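PDB 3DXI: putative aldolase from Bacteroides vulgatus ATCC 8482, which is of unestablished function but adopts the closed eight-stranded parallel TIM barrel and belongs to the HMGL-like, aldolase-type group of proteins. Local coordinates for residues L31-N34 with E35-I38; L65-L68 with R69-T73; V174-L177 with L178-R182; V246-N249 with V250-N253. All coordinates share one frame; numbering follows the deposited sequence.

Interaction 1 (L31-N34 with E35-I38); sequences LAMN and ELPI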
ATOM      1  N   LEU A  31      18.126  -2.118  20.223  1.00  8.56           N
ATOM      2  CA  LEU A  31      17.345  -2.439  21.417  1.00 10.77           C
ATOM      3  C   LEU A  31      15.862  -2.661  21.119  1.00 10.49           C
ATOM      4  O   LEU A  31      15.215  -3.497  21.751  1.00 10.75           O
ATOM      5  CB  LEU A  31      17.519  -1.347  22.477  1.00 11.56           C
ATOM      6  CG  LEU A  31      18.947  -1.264  23.031  1.00 13.36           C
ATOM      7  CD1 LEU A  31      19.076  -0.071  23.964  1.00 14.33           C
ATOM      8  CD2 LEU A  31      19.292  -2.559  23.755  1.00 14.43           C
ATOM      9  N   ALA A  32      15.323  -1.917  20.159  1.00  9.47           N
ATOM     10  CA  ALA A  32      13.921  -2.084  19.790  1.00  8.36           C
ATOM     11  C   ALA A  32      13.742  -3.464  19.163  1.00  7.84           C
ATOM     12  O   ALA A  32      12.761  -4.151  19.428  1.00  8.10           O
ATOM     13  CB  ALA A  32      13.501  -1.007  18.796  1.00  6.52           C
HETATM   14  N   MSE A  33      14.697  -3.863  18.330  1.00  7.54           N
HETATM   15  CA  MSE A  33      14.628  -5.162  17.675  1.00  8.02           C
HETATM   16  C   MSE A  33      14.627  -6.294  18.706  1.00  7.80           C
HETATM   17  O   MSE A  33      14.081  -7.366  18.454  1.00  6.85           O
HETATM   18  CB  MSE A  33      15.799  -5.331  16.707  1.00  8.87           C
HETATM   19  CG  MSE A  33      15.797  -4.354  15.535  1.00 11.10           C
HETATM   20 SE   MSE A  33      14.170  -4.400  14.455  1.00 21.20          SE
HETATM   21  CE  MSE A  33      13.376  -2.743  15.075  1.00 10.24           C
ATOM     22  N   ASN A  34      15.243  -6.059  19.862  1.00  9.12           N
ATOM     23  CA  ASN A  34      15.267  -7.071  20.915  1.00  9.92           C
ATOM     24  C   ASN A  34      13.846  -7.321  21.425  1.00 11.14           C
ATOM     25  O   ASN A  34      13.511  -8.436  21.820  1.00 10.62           O
ATOM     26  CB  ASN A  34      16.123  -6.628  22.111  1.00  9.61           C
ATOM     27  CG  ASN A  34      17.609  -6.848  21.893  1.00  9.01           C
ATOM     28  OD1 ASN A  34      18.022  -7.497  20.933  1.00 12.09           O
ATOM     29  ND2 ASN A  34      18.424  -6.316  22.802  1.00  8.80           N
ATOM     30  N   GLU A  35      13.015  -6.281  21.417  1.00 11.77           N
ATOM     31  CA  GLU A  35      11.651  -6.408  21.924  1.00 13.27           C
ATOM     32  C   GLU A  35      10.562  -6.541  20.872  1.00 13.87           C
ATOM     33  O   GLU A  35       9.379  -6.387  21.180  1.00 15.31           O
ATOM     34  CB  GLU A  35      11.322  -5.232  22.847  1.00 15.55           C
ATOM     35  CG  GLU A  35      12.225  -5.146  24.064  1.00 17.91           C
ATOM     36  CD  GLU A  35      11.710  -4.180  25.112  1.00 20.71           C
ATOM     37  OE1 GLU A  35      10.709  -4.514  25.785  1.00 22.42           O
ATOM     38  OE2 GLU A  35      12.301  -3.088  25.258  1.00 20.83           O
ATOM     39  N   LEU A  36      10.956  -6.813  19.633  1.00 11.07           N
ATOM     40  CA  LEU A  36       9.994  -6.997  18.551  1.00 10.90           C
ATOM     41  C   LEU A  36      10.165  -8.426  18.043  1.00 10.67           C
ATOM     42  O   LEU A  36      11.255  -8.993  18.131  1.00  9.66           O
ATOM     43  CB  LEU A  36      10.249  -5.985  17.420  1.00 10.17           C
ATOM     44  CG  LEU A  36       9.949  -4.506  17.723  1.00  9.76           C
ATOM     45  CD1 LEU A  36      10.391  -3.619  16.563  1.00  9.45           C
ATOM     46  CD2 LEU A  36       8.465  -4.330  17.969  1.00  7.77           C
ATOM     47  N   PRO A  37       9.091  -9.034  17.516  1.00 10.45           N
ATOM     48  CA  PRO A  37       9.238 -10.407  17.023  1.00 10.95           C
ATOM     49  C   PRO A  37       9.998 -10.514  15.692  1.00 10.25           C
ATOM     50  O   PRO A  37       9.486 -11.069  14.718  1.00 10.82           O
ATOM     51  CB  PRO A  37       7.787 -10.892  16.931  1.00  9.66           C
ATOM     52  CG  PRO A  37       7.042  -9.637  16.576  1.00 10.12           C
ATOM     53  CD  PRO A  37       7.680  -8.604  17.479  1.00 10.90           C
ATOM     54  N   ILE A  38      11.217  -9.974  15.668  1.00 10.05           N
ATOM     55  CA  ILE A  38      12.089 -10.006  14.490  1.00  9.09           C
ATOM     56  C   ILE A  38      13.295 -10.889  14.816  1.00  9.99           C
ATOM     57  O   ILE A  38      14.039 -10.630  15.762  1.00  8.84           O
ATOM     58  CB  ILE A  38      12.578  -8.591  14.095  1.00  9.18           C
ATOM     59  CG1 ILE A  38      11.454  -7.818  13.399  1.00 12.04           C
ATOM     60  CG2 ILE A  38      13.778  -8.690  13.170  1.00  9.74           C
ATOM     61  CD1 ILE A  38      10.614  -6.973  14.317  1.00 13.28           C
TER
HETATM   62  O   HOH W   1      13.618  -1.716  23.546  1.00 19.23           O
HETATM   63  O   HOH W   2      11.425 -10.674  20.907  1.00 25.75           O

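Interaction 2 (L65-L68 with R69-T73); sequences LKHL and RNIST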
ATOM      1  N   LEU A  65      30.448  -4.178  15.044  1.00 10.85           N
ATOM      2  CA  LEU A  65      29.830  -5.488  15.199  1.00 10.75           C
ATOM      3  C   LEU A  65      29.966  -6.066  16.612  1.00 11.14           C
ATOM      4  O   LEU A  65      29.059  -6.745  17.092  1.00 11.66           O
ATOM      5  CB  LEU A  65      30.396  -6.465  14.156  1.00  9.62           C
ATOM      6  CG  LEU A  65      29.972  -6.149  12.712  1.00 12.57           C
ATOM      7  CD1 LEU A  65      30.727  -7.020  11.738  1.00  8.50           C
ATOM      8  CD2 LEU A  65      28.466  -6.356  12.563  1.00 11.58           C
ATOM      9  N   LYS A  66      31.086  -5.800  17.279  1.00 10.91           N
ATOM     10  CA  LYS A  66      31.282  -6.301  18.637  1.00 12.35           C
ATOM     11  C   LYS A  66      30.257  -5.678  19.579  1.00 12.55           C
ATOM     12  O   LYS A  66      29.735  -6.345  20.474  1.00 12.18           O
ATOM     13  CB  LYS A  66      32.687  -5.970  19.143  1.00 13.68           C
ATOM     14  CG  LYS A  66      33.786  -6.818  18.548  1.00 17.89           C
ATOM     15  CD  LYS A  66      35.133  -6.419  19.134  1.00 22.81           C
ATOM     16  CE  LYS A  66      36.247  -7.307  18.608  1.00 25.30           C
ATOM     17  NZ  LYS A  66      37.558  -6.921  19.197  1.00 29.70           N
ATOM     18  N   HIS A  67      29.991  -4.391  19.377  1.00 12.12           N
ATOM     19  CA  HIS A  67      29.022  -3.657  20.181  1.00 12.60           C
ATOM     20  C   HIS A  67      27.608  -4.186  19.923  1.00 12.81           C
ATOM     21  O   HIS A  67      26.872  -4.513  20.855  1.00 13.19           O
ATOM     22  CB  HIS A  67      29.094  -2.166  19.835  1.00 13.94           C
ATOM     23  CG  HIS A  67      28.033  -1.338  20.489  1.00 13.02           C
ATOM     24  ND1 HIS A  67      27.904  -1.243  21.858  1.00 14.90           N
ATOM     25  CD2 HIS A  67      27.056  -0.563  19.962  1.00 13.32           C
ATOM     26  CE1 HIS A  67      26.891  -0.443  22.146  1.00 15.35           C
ATOM     27  NE2 HIS A  67      26.360  -0.018  21.014  1.00 12.98           N
ATOM     28  N   LEU A  68      27.233  -4.268  18.654  1.00 12.90           N
ATOM     29  CA  LEU A  68      25.908  -4.759  18.279  1.00 14.21           C
ATOM     30  C   LEU A  68      25.690  -6.186  18.775  1.00 14.16           C
ATOM     31  O   LEU A  68      24.614  -6.525  19.271  1.00 14.61           O
ATOM     32  CB  LEU A  68      25.736  -4.715  16.756  1.00 13.52           C
ATOM     33  CG  LEU A  68      25.892  -3.348  16.079  1.00 14.57           C
ATOM     34  CD1 LEU A  68      25.529  -3.481  14.606  1.00 14.14           C
ATOM     35  CD2 LEU A  68      24.997  -2.308  16.754  1.00 13.73           C
ATOM     36  N   ARG A  69      26.712  -7.023  18.633  1.00 14.70           N
ATOM     37  CA  ARG A  69      26.612  -8.409  19.074  1.00 16.27           C
ATOM     38  C   ARG A  69      26.473  -8.480  20.592  1.00 16.51           C
ATOM     39  O   ARG A  69      25.854  -9.396  21.138  1.00 17.78           O
ATOM     40  CB  ARG A  69      27.846  -9.194  18.630  1.00 16.15           C
ATOM     41  CG  ARG A  69      27.825 -10.635  19.077  1.00 17.84           C
ATOM     42  CD  ARG A  69      26.564 -11.326  18.579  1.00 18.93           C
ATOM     43  NE  ARG A  69      26.885 -12.380  17.626  1.00 23.37           N
ATOM     44  CZ  ARG A  69      25.992 -13.031  16.882  1.00 23.31           C
ATOM     45  NH1 ARG A  69      24.697 -12.740  16.970  1.00 20.36           N
ATOM     46  NH2 ARG A  69      26.401 -13.985  16.054  1.00 22.86           N
ATOM     47  N   ASN A  70      27.048  -7.493  21.265  1.00 17.50           N
ATOM     48  CA  ASN A  70      27.008  -7.421  22.713  1.00 17.92           C
ATOM     49  C   ASN A  70      25.617  -7.092  23.251  1.00 16.39           C
ATOM     50  O   ASN A  70      25.174  -7.672  24.244  1.00 16.57           O
ATOM     51  CB  ASN A  70      28.005  -6.365  23.183  1.00 20.68           C
ATOM     52  CG  ASN A  70      28.921  -6.873  24.264  1.00 24.45           C
ATOM     53  OD1 ASN A  70      29.375  -8.021  24.223  1.00 24.56           O
ATOM     54  ND2 ASN A  70      29.219  -6.014  25.237  1.00 27.31           N
ATOM     55  N   ILE A  71      24.924  -6.170  22.588  1.00 14.13           N
ATOM     56  CA  ILE A  71      23.601  -5.749  23.040  1.00 13.44           C
ATOM     57  C   ILE A  71      22.401  -6.390  22.348  1.00 12.14           C
ATOM     58  O   ILE A  71      21.288  -6.306  22.862  1.00 12.33           O
ATOM     59  CB  ILE A  71      23.456  -4.208  22.960  1.00 15.17           C
ATOM     60  CG1 ILE A  71      23.769  -3.716  21.545  1.00 15.58           C
ATOM     61  CG2 ILE A  71      24.390  -3.549  23.970  1.00 16.01           C
ATOM     62  CD1 ILE A  71      23.503  -2.234  21.330  1.00 18.35           C
ATOM     63  N   SER A  72      22.614  -7.026  21.196  1.00 10.42           N
ATOM     64  CA  SER A  72      21.510  -7.676  20.485  1.00 10.30           C
ATOM     65  C   SER A  72      21.332  -9.143  20.889  1.00 10.18           C
ATOM     66  O   SER A  72      22.307  -9.879  21.054  1.00  9.89           O
ATOM     67  CB  SER A  72      21.729  -7.598  18.966  1.00 10.85           C
ATOM     68  OG  SER A  72      20.725  -8.323  18.267  1.00 10.13           O
ATOM     69  N   THR A  73      20.079  -9.562  21.041  1.00  9.76           N
ATOM     70  CA  THR A  73      19.767 -10.947  21.387  1.00 10.30           C
ATOM     71  C   THR A  73      19.291 -11.722  20.149  1.00 10.05           C
ATOM     72  O   THR A  73      18.906 -12.887  20.244  1.00 10.01           O
ATOM     73  CB  THR A  73      18.653 -11.026  22.448  1.00 11.01           C
ATOM     74  OG1 THR A  73      17.443 -10.479  21.906  1.00 11.71           O
ATOM     75  CG2 THR A  73      19.048 -10.245  23.700  1.00  8.51           C
TER
HETATM   76  O   HOH W   3      31.005  -8.795  21.453  1.00 27.40           O

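Interaction 3 (V174-L177 with L178-R182); sequences VKNL and LKEVR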
ATOM      1  N   VAL A 174       3.808 -14.509  -6.960  1.00 11.62           N
ATOM      2  CA  VAL A 174       4.587 -14.916  -5.791  1.00 12.12           C
ATOM      3  C   VAL A 174       4.266 -16.367  -5.436  1.00 12.79           C
ATOM      4  O   VAL A 174       5.173 -17.150  -5.138  1.00 13.52           O
ATOM      5  CB  VAL A 174       4.305 -14.019  -4.554  1.00 10.57           C
ATOM      6  CG1 VAL A 174       5.041 -14.567  -3.334  1.00 10.75           C
ATOM      7  CG2 VAL A 174       4.750 -12.582  -4.834  1.00  8.87           C
ATOM      8  N   LYS A 175       2.983 -16.723  -5.464  1.00 13.25           N
ATOM      9  CA  LYS A 175       2.577 -18.097  -5.162  1.00 15.32           C
ATOM     10  C   LYS A 175       3.218 -19.068  -6.142  1.00 13.21           C
ATOM     11  O   LYS A 175       3.819 -20.062  -5.743  1.00 13.70           O
ATOM     12  CB  LYS A 175       1.056 -18.268  -5.260  1.00 17.25           C
ATOM     13  CG  LYS A 175       0.267 -17.637  -4.139  1.00 23.71           C
ATOM     14  CD  LYS A 175      -1.236 -17.808  -4.357  1.00 26.08           C
ATOM     15  CE  LYS A 175      -1.647 -19.271  -4.320  1.00 28.93           C
ATOM     16  NZ  LYS A 175      -1.406 -19.880  -2.980  1.00 30.85           N
ATOM     17  N   ASN A 176       3.069 -18.779  -7.430  1.00 13.75           N
ATOM     18  CA  ASN A 176       3.610 -19.636  -8.479  1.00 13.54           C
ATOM     19  C   ASN A 176       5.117 -19.833  -8.360  1.00 13.02           C
ATOM     20  O   ASN A 176       5.610 -20.961  -8.431  1.00 10.92           O
ATOM     21  CB  ASN A 176       3.273 -19.059  -9.856  1.00 15.04           C
ATOM     22  CG  ASN A 176       3.883 -19.860 -10.986  1.00 17.25           C
ATOM     23  OD1 ASN A 176       3.528 -21.018 -11.204  1.00 19.81           O
ATOM     24  ND2 ASN A 176       4.814 -19.250 -11.708  1.00 18.46           N
ATOM     25  N   LEU A 177       5.845 -18.735  -8.186  1.00 12.66           N
ATOM     26  CA  LEU A 177       7.295 -18.797  -8.067  1.00 11.78           C
ATOM     27  C   LEU A 177       7.735 -19.569  -6.826  1.00 10.74           C
ATOM     28  O   LEU A 177       8.710 -20.317  -6.872  1.00  9.45           O
ATOM     29  CB  LEU A 177       7.880 -17.386  -8.053  1.00 11.73           C
ATOM     30  CG  LEU A 177       7.867 -16.677  -9.410  1.00 15.39           C
ATOM     31  CD1 LEU A 177       8.271 -15.221  -9.229  1.00 14.27           C
ATOM     32  CD2 LEU A 177       8.814 -17.390 -10.369  1.00 16.67           C
ATOM     33  N   LEU A 178       7.018 -19.391  -5.720  1.00  9.78           N
ATOM     34  CA  LEU A 178       7.359 -20.107  -4.500  1.00 10.19           C
ATOM     35  C   LEU A 178       7.197 -21.602  -4.777  1.00 11.55           C
ATOM     36  O   LEU A 178       8.094 -22.395  -4.496  1.00 10.93           O
ATOM     37  CB  LEU A 178       6.444 -19.672  -3.351  1.00  8.59           C
ATOM     38  CG  LEU A 178       6.615 -20.389  -2.007  1.00  7.51           C
ATOM     39  CD1 LEU A 178       8.073 -20.326  -1.562  1.00  7.75           C
ATOM     40  CD2 LEU A 178       5.701 -19.747  -0.970  1.00  5.77           C
ATOM     41  N   LYS A 179       6.050 -21.978  -5.343  1.00 13.83           N
ATOM     42  CA  LYS A 179       5.779 -23.375  -5.677  1.00 15.75           C
ATOM     43  C   LYS A 179       6.862 -23.920  -6.608  1.00 15.66           C
ATOM     44  O   LYS A 179       7.294 -25.066  -6.470  1.00 16.56           O
ATOM     45  CB  LYS A 179       4.419 -23.510  -6.357  1.00 20.81           C
ATOM     46  CG  LYS A 179       3.232 -23.146  -5.480  1.00 27.07           C
ATOM     47  CD  LYS A 179       1.927 -23.218  -6.277  1.00 30.60           C
ATOM     48  CE  LYS A 179       0.720 -22.814  -5.430  1.00 32.71           C
ATOM     49  NZ  LYS A 179      -0.527 -22.706  -6.254  1.00 33.33           N
ATOM     50  N   GLU A 180       7.302 -23.098  -7.557  1.00 15.02           N
ATOM     51  CA  GLU A 180       8.344 -23.512  -8.494  1.00 15.04           C
ATOM     52  C   GLU A 180       9.678 -23.750  -7.798  1.00 13.84           C
ATOM     53  O   GLU A 180      10.319 -24.777  -8.013  1.00 16.16           O
ATOM     54  CB  GLU A 180       8.524 -22.461  -9.596  1.00 16.17           C
ATOM     55  CG  GLU A 180       7.498 -22.569 -10.699  1.00 18.81           C
ATOM     56  CD  GLU A 180       7.592 -23.892 -11.422  1.00 20.74           C
ATOM     57  OE1 GLU A 180       8.607 -24.120 -12.108  1.00 25.92           O
ATOM     58  OE2 GLU A 180       6.662 -24.711 -11.295  1.00 21.96           O
ATOM     59  N   VAL A 181      10.092 -22.799  -6.968  1.00 11.49           N
ATOM     60  CA  VAL A 181      11.352 -22.908  -6.243  1.00  9.91           C
ATOM     61  C   VAL A 181      11.374 -24.177  -5.384  1.00 11.21           C
ATOM     62  O   VAL A 181      12.388 -24.871  -5.318  1.00 11.98           O
ATOM     63  CB  VAL A 181      11.592 -21.633  -5.370  1.00  8.76           C
ATOM     64  CG1 VAL A 181      12.768 -21.829  -4.428  1.00  8.01           C
ATOM     65  CG2 VAL A 181      11.876 -20.431  -6.288  1.00 10.06           C
ATOM     66  N   ARG A 182      10.247 -24.492  -4.753  1.00  9.65           N
ATOM     67  CA  ARG A 182      10.150 -25.682  -3.915  1.00 10.95           C
ATOM     68  C   ARG A 182      10.368 -26.973  -4.711  1.00 11.29           C
ATOM     69  O   ARG A 182      10.697 -28.007  -4.131  1.00 10.64           O
ATOM     70  CB  ARG A 182       8.783 -25.739  -3.224  1.00 10.84           C
ATOM     71  CG  ARG A 182       8.484 -24.576  -2.280  1.00 13.20           C
ATOM     72  CD  ARG A 182       9.395 -24.580  -1.074  1.00 14.23           C
ATOM     73  NE  ARG A 182       8.830 -23.789   0.015  1.00 15.61           N
ATOM     74  CZ  ARG A 182       9.470 -23.515   1.148  1.00 15.25           C
ATOM     75  NH1 ARG A 182      10.705 -23.965   1.339  1.00 13.84           N
ATOM     76  NH2 ARG A 182       8.875 -22.795   2.088  1.00 14.09           N
TER

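Interaction 4 (V246-N249 with V250-N253); sequences VDFN and VLGN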
ATOM      1  N   VAL A 246       2.895  -8.686  19.665  1.00 11.96           N
ATOM      2  CA  VAL A 246       3.748  -7.549  19.330  1.00 10.91           C
ATOM      3  C   VAL A 246       3.683  -6.439  20.377  1.00 12.29           C
ATOM      4  O   VAL A 246       2.603  -6.108  20.875  1.00 11.78           O
ATOM      5  CB  VAL A 246       3.336  -6.933  17.972  1.00  9.79           C
ATOM      6  CG1 VAL A 246       4.130  -5.654  17.706  1.00 10.26           C
ATOM      7  CG2 VAL A 246       3.565  -7.928  16.861  1.00  8.09           C
ATOM      8  N   ASP A 247       4.838  -5.862  20.704  1.00 12.38           N
ATOM      9  CA  ASP A 247       4.888  -4.752  21.654  1.00 12.60           C
ATOM     10  C   ASP A 247       4.801  -3.496  20.797  1.00 12.47           C
ATOM     11  O   ASP A 247       5.802  -3.026  20.257  1.00 12.17           O
ATOM     12  CB  ASP A 247       6.202  -4.718  22.431  1.00 13.01           C
ATOM     13  CG  ASP A 247       6.234  -3.596  23.460  1.00 12.64           C
ATOM     14  OD1 ASP A 247       5.529  -2.587  23.260  1.00 15.18           O
ATOM     15  OD2 ASP A 247       6.965  -3.715  24.462  1.00 14.51           O
ATOM     16  N   PHE A 248       3.592  -2.968  20.676  1.00 11.68           N
ATOM     17  CA  PHE A 248       3.351  -1.791  19.862  1.00 11.25           C
ATOM     18  C   PHE A 248       3.950  -0.505  20.415  1.00 11.08           C
ATOM     19  O   PHE A 248       4.176   0.446  19.665  1.00 10.45           O
ATOM     20  CB  PHE A 248       1.850  -1.648  19.641  1.00  9.53           C
ATOM     21  CG  PHE A 248       1.284  -2.694  18.723  1.00 10.45           C
ATOM     22  CD1 PHE A 248       1.461  -2.592  17.347  1.00  9.66           C
ATOM     23  CD2 PHE A 248       0.606  -3.801  19.233  1.00 10.41           C
ATOM     24  CE1 PHE A 248       0.972  -3.574  16.494  1.00 12.56           C
ATOM     25  CE2 PHE A 248       0.112  -4.793  18.386  1.00 10.09           C
ATOM     26  CZ  PHE A 248       0.294  -4.681  17.014  1.00 12.20           C
ATOM     27  N   ASN A 249       4.207  -0.473  21.719  1.00  9.86           N
ATOM     28  CA  ASN A 249       4.796   0.710  22.330  1.00 10.52           C
ATOM     29  C   ASN A 249       6.190   0.869  21.741  1.00  9.89           C
ATOM     30  O   ASN A 249       6.567   1.961  21.307  1.00  7.57           O
ATOM     31  CB  ASN A 249       4.860   0.562  23.857  1.00 11.60           C
ATOM     32  CG  ASN A 249       3.499   0.753  24.520  1.00 13.71           C
ATOM     33  OD1 ASN A 249       2.467   0.777  23.850  1.00 15.44           O
ATOM     34  ND2 ASN A 249       3.493   0.882  25.846  1.00 15.23           N
ATOM     35  N   VAL A 250       6.941  -0.232  21.712  1.00  7.81           N
ATOM     36  CA  VAL A 250       8.287  -0.238  21.144  1.00  6.95           C
ATOM     37  C   VAL A 250       8.222   0.052  19.641  1.00  6.39           C
ATOM     38  O   VAL A 250       9.027   0.811  19.117  1.00  6.04           O
ATOM     39  CB  VAL A 250       8.986  -1.612  21.354  1.00  7.34           C
ATOM     40  CG1 VAL A 250      10.268  -1.683  20.532  1.00  7.79           C
ATOM     41  CG2 VAL A 250       9.310  -1.813  22.839  1.00  8.69           C
ATOM     42  N   LEU A 251       7.260  -0.554  18.952  1.00  6.33           N
ATOM     43  CA  LEU A 251       7.117  -0.346  17.518  1.00  7.55           C
ATOM     44  C   LEU A 251       6.908   1.145  17.225  1.00  5.76           C
ATOM     45  O   LEU A 251       7.546   1.707  16.336  1.00  6.60           O
ATOM     46  CB  LEU A 251       5.940  -1.173  16.979  1.00  7.13           C
ATOM     47  CG  LEU A 251       5.760  -1.266  15.459  1.00  8.69           C
ATOM     48  CD1 LEU A 251       7.063  -1.706  14.794  1.00  6.41           C
ATOM     49  CD2 LEU A 251       4.648  -2.264  15.155  1.00  8.22           C
ATOM     50  N   GLY A 252       6.017   1.782  17.977  1.00  6.67           N
ATOM     51  CA  GLY A 252       5.772   3.199  17.778  1.00  5.12           C
ATOM     52  C   GLY A 252       7.008   4.035  18.067  1.00  6.45           C
ATOM     53  O   GLY A 252       7.291   5.007  17.362  1.00  7.58           O
ATOM     54  N   ASN A 253       7.755   3.667  19.106  1.00  6.58           N
ATOM     55  CA  ASN A 253       8.955   4.414  19.449  1.00  7.08           C
ATOM     56  C   ASN A 253      10.057   4.281  18.403  1.00  7.51           C
ATOM     57  O   ASN A 253      10.751   5.252  18.110  1.00  7.44           O
ATOM     58  CB  ASN A 253       9.500   3.988  20.815  1.00  8.01           C
ATOM     59  CG  ASN A 253       8.567   4.355  21.957  1.00 12.60           C
ATOM     60  OD1 ASN A 253       7.780   5.299  21.850  1.00 15.05           O
ATOM     61  ND2 ASN A 253       8.656   3.616  23.059  1.00 11.07           N
TER

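Interaction 1 (L31-N34 with E35-I38)
Methyl CE of Met33, a selenomethionine in this crystal, presses against CD1 of Leu36 at 3.4 Å, closer than two methyl carbons usually come. The long unbranched chain suits the task: it leaves its backbone heading away from 35-38, then bends at chi2 (-57°) and again at chi3, so that its end swings round and meets the leucine obliquely. SE also approaches CD1 of Ile38, more loosely, at 4.4 Å. On the flank of this apolar group CG of Leu36 rests on Ala32 O at 3.3 Å. Two bonds that span three residues link the segments: Glu35 N donates to Ala32 O at 2.9 Å, arriving from above the carbonyl plane, and Leu36 N makes a weak bond to Met33 O. An inverse gamma turn centred on Pro37 follows, with Ile38 N bonded to Leu36 O at 2.7 Å.

The other side is loose and wet. Glu35, a charged residue fit for solvent, extends beyond CG so that OE2 accepts from a water at 2.6 Å; the same water binds Leu31 O weakly. A second water donates to both Asn34 O and Leu36 O at 3.2 Å and ties the two carbonyls together.

Lys74 NZ gathers Met33 O, Ile38 O and, weakly, Leu36 O by hydrogen bonds. Ala32, small enough for a close approach, and Leu36 both touch Val250 of helix 248-265, Ile38 touches both Ile5 of strand 4-7 and Leu235 of helix 231-241, and the loop then delivers the chain to strand 40-45.

Interaction 2 (L65-L68 with R69-T73)
The final turns of helix 62-71, one of the outer helices of the TIM barrel, bring Ile71 back along the helix to the imidazole of His67, one turn earlier. Methyl CD1 of Ile71 makes an off-centre CH-pi contact, 4.0 Å from the centroid of the His67 ring and 30° from its normal, and lies nearest to His67 NE2 at 3.6 Å. The first torsions bring the two side chains together. The histidine ring stands anti to the backbone N (chi1 173°), while CG1 of Ile71 takes the place between its own N and carbonyl carbon (chi1 55°), which sets CG1 3.3 Å from His67 O, from which CD1 extends to the ring. Asp27 of helix 23-34 shares a hydrogen bond with His67 NE2 and should limit rotation of the imidazole.

Beneath, the backbone follows the alpha-helical pattern: Arg69 N bonds Leu65 O at 2.8 Å and Ile71 N bonds His67 O at 3.1 Å. Ser72 is the first residue to leave helical angles, yet its N still reaches Leu68 O at 2.8 Å. Leu68 is apolar where it faces inward, onto Val26, Ile30 and Val43; the guanidinium of Arg69 leads away from 65-68 to a salt bridge with Asp102. On the solvent flank, where an amide is at home, a water donates to Lys66 O at 2.9 Å and, weakly, to Asn70 OD1.

Interaction 3 (V174-L177 with L178-R182)
Lys175 and Lys179, one turn apart, run side by side and point the same way, with NZ of one 4.4 Å from NZ of the other. Their shapes differ. Lys179 is extended beyond CG and starts out over the backbone, its CG 3.2 Å from Lys175 O; Lys175 bends at chi3 and chi4, both 64°, and its NZ forms a salt bridge with Asp210. That carboxylate probably offsets part of the repulsion between the two ammonium groups, and long flexible chains let the two residues adjust to each other while the Lys179 methylenes lie near Lys175 O.

All this lies on helix 171-184, the connection of the beta-alpha-beta unit formed with strands 159-163 and 189-192, which is the repeating element of a TIM barrel. Regular backbone bonds carry the side chains: Lys179 N to Lys175 O at 3.0 Å is nearly straight (171°), and Val181 N meets Leu177 O at 2.8 Å. The inward residues are apolar and compact. Val174 packs on Phe191 and Leu178 on Val189, while Val181 reaches Phe160 and Met162 on the preceding strand; its CG2 also sits 3.2 Å from Leu177 O.

On the outer side Glu180 has CG anti to its carbonyl carbon (chi1 -81°), which sets CG 3.4 Å from Asn176 O and 4.3 Å from Asn176 OD1; the bend at chi2 then turns the carboxylate. Its OE2 forms a salt bridge with Lys183, one turn further on.

Interaction 4 (V246-N249 with V250-N253)
Leu251 N, Gly252 N and Asn253 N each donate to the carbonyl four residues back, on Asp247, Phe248 and Asn249, and so wind the first turn of helix 248-265; the Gly252 N to Phe248 O bond is the shortest, at 2.8 Å. Asp247 stands at the N-cap, a place for a short side chain with an acceptor at its end. With CG anti to the backbone N (chi1 -178°), its carboxylate folds over the open helix end, where OD1 takes Val250 N at 3.2 Å from above the carboxylate plane and Asn249 N weakly at 2.9 Å. The Val250 and Asp247 side chains cross at about a right angle, with Val250 CG2 3.4 Å from Asp247 OD2.

In this TIM barrel the helix comes after helix 231-241, which follows the eighth strand, and packs against it. Phe248 and Leu251 lie alongside, pointing the same way, with CD1 of the ring 3.9 Å from Leu251 CD2. One face of the ring is covered by CG1 of Val246, 3.9 Å above its centre. Asn298 of the second subunit bonds Asp247 OD1 through ND2, Phe248 N through OD1 and Asn249 OD1 through its backbone N.

How the interactions relate
All four contacts are local and partly buried, each with buried apolar residues and more exposed polar ones; 2 and 3 lie on outer helices, and 1 runs into the loop toward strand 40-45. Interactions 1, 2 and 4 form a connected patch: the Asn34 amide joins 1 to 2 with both ends, ND2 to Ile71 O and OD1 to Thr73 N, each 2.9 Å, whereas Leu36 and Ala32 meet interaction 4 by packing alone. Interaction 3 stands apart, its centre about 30 Å from that of interaction 1. Chemistry follows position: 1 and 2 lie at helix exits, 3 is mid-helix with charged side chains, and 4 is a capped helix start, the one that the second subunit touches.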